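Long-range contact in actin binding protein (Saccharomyces cerevisiae, PDB 1JO8), which binds actin filaments and regulates actin assembly by the ARP2/3 complex, and whose SH3 domain, the part present here, binds several partner proteins: residues K24-L37 against K46-N58. Numbering follows the deposited sequence.
With SO4 (sulfate ion), chain C.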
loop_
_atom_site.group_PDB
_atom_site.type_symbol
_atom_site.label_atom_id
_atom_site.label_comp_id
_atom_site.label_asym_id
_atom_site.label_seq_id
_atom_site.Cartn_x
_atom_site.Cartn_y
_atom_site.Cartn_z
ATOM N N LYS A 24 -1.566 7.134 3.197
ATOM C CA LYS A 24 -0.178 6.985 2.810
ATOM C C LYS A 24 0.362 5.600 3.168
ATOM O O LYS A 24 0.014 5.033 4.202
ATOM C CB LYS A 24 0.672 8.058 3.474
ATOM C CG LYS A 24 0.386 9.443 2.937
ATOM C CD LYS A 24 1.294 10.459 3.644
ATOM C CE LYS A 24 1.107 11.875 3.102
ATOM N NZ LYS A 24 1.980 12.863 3.840
ATOM N N ILE A 25 1.151 5.043 2.264
ATOM C CA ILE A 25 1.791 3.747 2.447
ATOM C C ILE A 25 3.279 4.069 2.419
ATOM O O ILE A 25 3.772 4.671 1.464
ATOM C CB ILE A 25 1.432 2.776 1.321
ATOM C CG1 ILE A 25 -0.041 2.430 1.339
ATOM C CG2 ILE A 25 2.237 1.492 1.519
ATOM C CD1 ILE A 25 -1.004 3.370 0.616
ATOM N N ILE A 26 3.995 3.672 3.456
ATOM C CA ILE A 26 5.383 4.050 3.646
ATOM C C ILE A 26 6.316 2.848 3.590
ATOM O O ILE A 26 5.886 1.686 3.655
ATOM C CB ILE A 26 5.569 4.839 4.975
ATOM C CG1 ILE A 26 5.456 3.929 6.187
ATOM C CG2 ILE A 26 4.563 5.984 5.065
ATOM C CD1 ILE A 26 5.855 4.643 7.486
ATOM N N ASN A 27 7.605 3.117 3.462
ATOM C CA ASN A 27 8.635 2.078 3.418
ATOM C C ASN A 27 8.293 1.016 2.392
ATOM O O ASN A 27 8.352 -0.190 2.652
ATOM C CB ASN A 27 8.865 1.448 4.779
ATOM C CG ASN A 27 10.238 0.716 4.891
ATOM O OD1 ASN A 27 11.166 0.953 4.101
ATOM N ND2 ASN A 27 10.279 -0.314 5.730
ATOM N N ILE A 28 7.992 1.465 1.189
ATOM C CA ILE A 28 7.632 0.542 0.134
ATOM C C ILE A 28 8.840 -0.262 -0.318
ATOM O O ILE A 28 9.935 0.267 -0.491
ATOM C CB ILE A 28 7.005 1.302 -1.028
ATOM C CG1 ILE A 28 5.652 1.831 -0.563
ATOM C CG2 ILE A 28 6.855 0.429 -2.279
ATOM C CD1 ILE A 28 5.026 2.862 -1.447
ATOM N N GLU A 29 8.608 -1.556 -0.481
ATOM C CA GLU A 29 9.601 -2.503 -0.935
ATOM C C GLU A 29 9.065 -3.140 -2.202
ATOM O O GLU A 29 7.955 -3.673 -2.226
ATOM C CB GLU A 29 9.910 -3.516 0.179
ATOM C CG GLU A 29 10.606 -2.782 1.335
ATOM C CD GLU A 29 11.062 -3.619 2.532
ATOM O OE1 GLU A 29 10.330 -4.559 2.877
ATOM O OE2 GLU A 29 12.063 -3.289 3.202
ATOM N N PHE A 30 9.847 -3.047 -3.274
ATOM C CA PHE A 30 9.408 -3.451 -4.600
ATOM C C PHE A 30 9.655 -4.942 -4.776
ATOM O O PHE A 30 10.469 -5.368 -5.591
ATOM C CB PHE A 30 10.139 -2.611 -5.649
ATOM C CG PHE A 30 9.797 -1.143 -5.566
ATOM C CD1 PHE A 30 8.667 -0.634 -6.166
ATOM C CD2 PHE A 30 10.591 -0.291 -4.852
ATOM C CE1 PHE A 30 8.368 0.705 -6.075
ATOM C CE2 PHE A 30 10.287 1.076 -4.755
ATOM C CZ PHE A 30 9.165 1.553 -5.366
ATOM N N VAL A 31 8.886 -5.747 -4.065
ATOM C CA VAL A 31 9.123 -7.189 -4.038
ATOM C C VAL A 31 8.682 -7.906 -5.295
ATOM O O VAL A 31 9.167 -8.991 -5.558
ATOM C CB VAL A 31 8.454 -7.867 -2.813
ATOM C CG1 VAL A 31 9.082 -7.374 -1.518
ATOM C CG2 VAL A 31 6.955 -7.645 -2.809
ATOM N N ASP A 32 7.802 -7.300 -6.078
ATOM C CA ASP A 32 7.286 -7.882 -7.308
ATOM C C ASP A 32 6.898 -6.719 -8.218
ATOM O O ASP A 32 6.849 -5.585 -7.766
ATOM C CB ASP A 32 6.093 -8.778 -6.965
ATOM C CG ASP A 32 5.469 -9.407 -8.172
ATOM O OD1 ASP A 32 6.055 -10.392 -8.691
ATOM O OD2 ASP A 32 4.385 -8.972 -8.650
ATOM N N ASP A 33 6.629 -6.995 -9.502
ATOM C CA ASP A 33 6.231 -5.962 -10.452
ATOM C C ASP A 33 4.843 -5.421 -10.141
ATOM O O ASP A 33 4.587 -4.234 -10.270
ATOM C CB ASP A 33 6.163 -6.514 -11.887
ATOM C CG ASP A 33 7.503 -6.848 -12.465
ATOM O OD1 ASP A 33 8.530 -6.318 -12.015
ATOM O OD2 ASP A 33 7.601 -7.633 -13.428
ATOM N N ASP A 34 3.930 -6.309 -9.761
ATOM C CA ASP A 34 2.516 -5.972 -9.590
ATOM C C ASP A 34 2.057 -5.844 -8.147
ATOM O O ASP A 34 0.969 -5.322 -7.877
ATOM C CB ASP A 34 1.663 -7.032 -10.304
ATOM C CG ASP A 34 1.998 -7.121 -11.764
ATOM O OD1 ASP A 34 1.984 -6.051 -12.403
ATOM O OD2 ASP A 34 2.340 -8.179 -12.344
ATOM N N TRP A 35 2.858 -6.366 -7.237
ATOM C CA TRP A 35 2.532 -6.358 -5.829
ATOM C C TRP A 35 3.735 -5.819 -5.081
ATOM O O TRP A 35 4.853 -6.297 -5.293
ATOM C CB TRP A 35 2.232 -7.773 -5.353
ATOM C CG TRP A 35 0.945 -8.305 -5.876
ATOM C CD1 TRP A 35 0.738 -8.950 -7.056
ATOM C CD2 TRP A 35 -0.329 -8.177 -5.253
ATOM N NE1 TRP A 35 -0.597 -9.254 -7.192
ATOM C CE2 TRP A 35 -1.275 -8.802 -6.090
ATOM C CE3 TRP A 35 -0.762 -7.655 -4.042
ATOM C CZ2 TRP A 35 -2.636 -8.878 -5.757
ATOM C CZ3 TRP A 35 -2.099 -7.753 -3.715
ATOM C CH2 TRP A 35 -3.014 -8.358 -4.562
ATOM N N TRP A 36 3.498 -4.839 -4.213
ATOM C CA TRP A 36 4.529 -4.243 -3.406
ATOM C C TRP A 36 4.199 -4.500 -1.953
ATOM O O TRP A 36 3.067 -4.799 -1.600
ATOM C CB TRP A 36 4.664 -2.749 -3.648
ATOM C CG TRP A 36 5.064 -2.389 -5.057
ATOM C CD1 TRP A 36 5.650 -3.212 -5.970
ATOM C CD2 TRP A 36 4.925 -1.116 -5.702
ATOM N NE1 TRP A 36 5.893 -2.531 -7.140
ATOM C CE2 TRP A 36 5.452 -1.246 -7.006
ATOM C CE3 TRP A 36 4.403 0.109 -5.318
ATOM C CZ2 TRP A 36 5.481 -0.197 -7.907
ATOM C CZ3 TRP A 36 4.453 1.162 -6.231
ATOM C CH2 TRP A 36 4.975 0.991 -7.502
ATOM N N LEU A 37 5.213 -4.395 -1.117
ATOM C CA LEU A 37 5.060 -4.492 0.312
ATOM C C LEU A 37 5.185 -3.083 0.909
ATOM O O LEU A 37 6.061 -2.323 0.493
ATOM C CB LEU A 37 6.164 -5.346 0.869
ATOM C CG LEU A 37 6.291 -5.682 2.335
ATOM C CD1 LEU A 37 5.071 -6.240 2.989
ATOM C CD2 LEU A 37 7.542 -6.501 2.600
ATOM N N LYS A 46 1.391 -3.795 8.075
ATOM C CA LYS A 46 2.256 -4.059 6.939
ATOM C C LYS A 46 1.663 -5.158 6.111
ATOM O O LYS A 46 0.987 -6.052 6.630
ATOM C CB LYS A 46 3.645 -4.498 7.400
ATOM C CG LYS A 46 4.360 -3.447 8.206
ATOM C CD LYS A 46 5.816 -3.769 8.447
ATOM C CE LYS A 46 6.425 -2.762 9.410
ATOM N NZ LYS A 46 7.925 -2.699 9.372
ATOM N N GLY A 47 1.918 -5.129 4.811
ATOM C CA GLY A 47 1.413 -6.166 3.940
ATOM C C GLY A 47 1.567 -5.827 2.480
ATOM O O GLY A 47 2.092 -4.770 2.112
ATOM N N LEU A 48 1.076 -6.731 1.652
ATOM C CA LEU A 48 1.127 -6.599 0.220
ATOM C C LEU A 48 -0.052 -5.809 -0.312
ATOM O O LEU A 48 -1.153 -5.821 0.267
ATOM C CB LEU A 48 1.094 -7.986 -0.414
ATOM C CG LEU A 48 2.326 -8.852 -0.225
ATOM C CD1 LEU A 48 2.011 -10.260 -0.645
ATOM C CD2 LEU A 48 3.489 -8.295 -1.038
ATOM N N PHE A 49 0.156 -5.158 -1.449
ATOM C CA PHE A 49 -0.912 -4.423 -2.085
ATOM C C PHE A 49 -0.586 -4.308 -3.558
ATOM O O PHE A 49 0.600 -4.358 -3.931
ATOM C CB PHE A 49 -1.100 -3.041 -1.454
ATOM C CG PHE A 49 0.089 -2.141 -1.585
ATOM C CD1 PHE A 49 1.166 -2.216 -0.718
ATOM C CD2 PHE A 49 0.172 -1.248 -2.629
ATOM C CE1 PHE A 49 2.266 -1.396 -0.887
ATOM C CE2 PHE A 49 1.267 -0.441 -2.788
ATOM C CZ PHE A 49 2.317 -0.508 -1.927
ATOM N N PRO A 50 -1.603 -4.173 -4.411
ATOM C CA PRO A 50 -1.345 -4.069 -5.847
ATOM C C PRO A 50 -0.803 -2.691 -6.147
ATOM O O PRO A 50 -1.326 -1.667 -5.724
ATOM C CB PRO A 50 -2.733 -4.302 -6.475
ATOM C CG PRO A 50 -3.603 -4.782 -5.378
ATOM C CD PRO A 50 -3.050 -4.171 -4.121
ATOM N N SER A 51 0.305 -2.652 -6.879
ATOM C CA SER A 51 1.020 -1.402 -7.087
ATOM C C SER A 51 0.201 -0.319 -7.779
ATOM O O SER A 51 0.406 0.873 -7.530
ATOM C CB SER A 51 2.287 -1.682 -7.877
ATOM O OG SER A 51 1.953 -2.083 -9.178
ATOM N N ASN A 52 -0.743 -0.697 -8.636
ATOM C CA ASN A 52 -1.509 0.306 -9.353
ATOM C C ASN A 52 -2.511 1.066 -8.462
ATOM O O ASN A 52 -3.144 2.014 -8.900
ATOM C CB ASN A 52 -2.207 -0.319 -10.600
ATOM C CG ASN A 52 -1.186 -0.994 -11.611
ATOM O OD1 ASN A 52 -0.871 -0.422 -12.631
ATOM N ND2 ASN A 52 -0.686 -2.197 -11.290
ATOM N N TYR A 53 -2.668 0.684 -7.197
ATOM C CA TYR A 53 -3.566 1.417 -6.310
ATOM C C TYR A 53 -2.928 2.661 -5.689
ATOM O O TYR A 53 -3.626 3.401 -5.011
ATOM C CB TYR A 53 -4.142 0.524 -5.197
ATOM C CG TYR A 53 -5.264 -0.344 -5.669
ATOM C CD1 TYR A 53 -5.037 -1.420 -6.521
ATOM C CD2 TYR A 53 -6.553 -0.097 -5.281
ATOM C CE1 TYR A 53 -6.075 -2.207 -6.971
ATOM C CE2 TYR A 53 -7.594 -0.880 -5.723
ATOM C CZ TYR A 53 -7.348 -1.932 -6.573
ATOM O OH TYR A 53 -8.411 -2.696 -7.019
ATOM N N VAL A 54 -1.632 2.876 -5.881
ATOM C CA VAL A 54 -0.941 4.006 -5.257
ATOM C C VAL A 54 -0.127 4.793 -6.266
ATOM O O VAL A 54 0.192 4.311 -7.352
ATOM C CB VAL A 54 0.012 3.549 -4.098
ATOM C CG1 VAL A 54 -0.693 2.602 -3.134
ATOM C CG2 VAL A 54 1.250 2.901 -4.645
ATOM N N SER A 55 0.231 6.005 -5.882
ATOM C CA SER A 55 1.112 6.866 -6.642
ATOM C C SER A 55 2.226 7.362 -5.716
ATOM O O SER A 55 1.917 7.851 -4.648
ATOM C CB SER A 55 0.310 8.035 -7.176
ATOM O OG SER A 55 1.166 8.978 -7.755
ATOM N N LEU A 56 3.499 7.217 -6.077
ATOM C CA LEU A 56 4.582 7.632 -5.168
ATOM C C LEU A 56 4.471 9.115 -4.826
ATOM O O LEU A 56 4.095 9.947 -5.654
ATOM C CB LEU A 56 5.960 7.323 -5.731
ATOM C CG LEU A 56 6.215 5.865 -6.075
ATOM C CD1 LEU A 56 7.699 5.686 -6.381
ATOM C CD2 LEU A 56 5.826 4.917 -4.982
ATOM N N GLY A 57 4.771 9.433 -3.573
ATOM C CA GLY A 57 4.756 10.816 -3.109
ATOM C C GLY A 57 3.364 11.386 -2.961
ATOM O O GLY A 57 2.367 10.638 -2.931
ATOM N N ASN A 58 3.303 12.719 -2.852
ATOM C CA ASN A 58 2.057 13.451 -2.637
ATOM C C ASN A 58 1.311 13.674 -3.944
ATOM O O ASN A 58 1.923 13.960 -4.983
ATOM C CB ASN A 58 2.324 14.788 -1.898
ATOM C CG ASN A 58 1.650 14.850 -0.538
ATOM O OD1 ASN A 58 0.590 14.276 -0.312
ATOM N ND2 ASN A 58 2.286 15.561 0.386
HETATM S S SO4 C . 1.091 7.439 -11.132
HETATM O O1 SO4 C . -0.362 7.488 -11.202
HETATM O O2 SO4 C . 1.597 8.655 -10.502
HETATM O O3 SO4 C . 1.474 6.287 -10.334
HETATM O O4 SO4 C . 1.654 7.304 -12.487
HETATM O O HOH W 1 7.981 -0.928 7.160
HETATM O O HOH W 2 1.929 -3.376 -12.179
#
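In this SH3 domain the antiparallel hairpin of strands 35-40 and 46-50 runs into the 3-10 turn 51-53, and Trp36 and Phe49 form a hydrogen-bonded pair: Trp36 N reaches Phe49 O at 3.0 Å, and Phe49 N returns to Trp36 O at 2.9 Å. Just past the end of the strands, Ser51 N adds a third backbone bond, approaching Asp34 O from above the carbonyl plane, 47° out of it. Trp35 and Pro50, on the sheet face turned away from Phe49, both touch Tyr9; Trp35 and Pro50 match the conserved tryptophan and proline that in SH3 domains line the groove for proline-rich ligands. Pro50 CG lies over the six-membered ring of Trp35, 3.7 Å from CH2. Phe49, its CG held between backbone N and carbonyl carbon (chi1 62°), sends its ring inward, where CZ meets Trp36 CB at 3.7 Å. Phe30 CD1 lies over one face of the Trp36 indole, toward its rim; Ser51 CB sits over the centre of the other, and Trp36 CZ3 meets Val54 CG2 at 4.0 Å. With an alanine here, Ser51 CB and Val54 CG2 would probably lose their aromatic neighbour, opening a gap between the hairpin and strand 54-56. Ser51 CB comes closest to the indole at Trp36 CE2, 3.3 Å away.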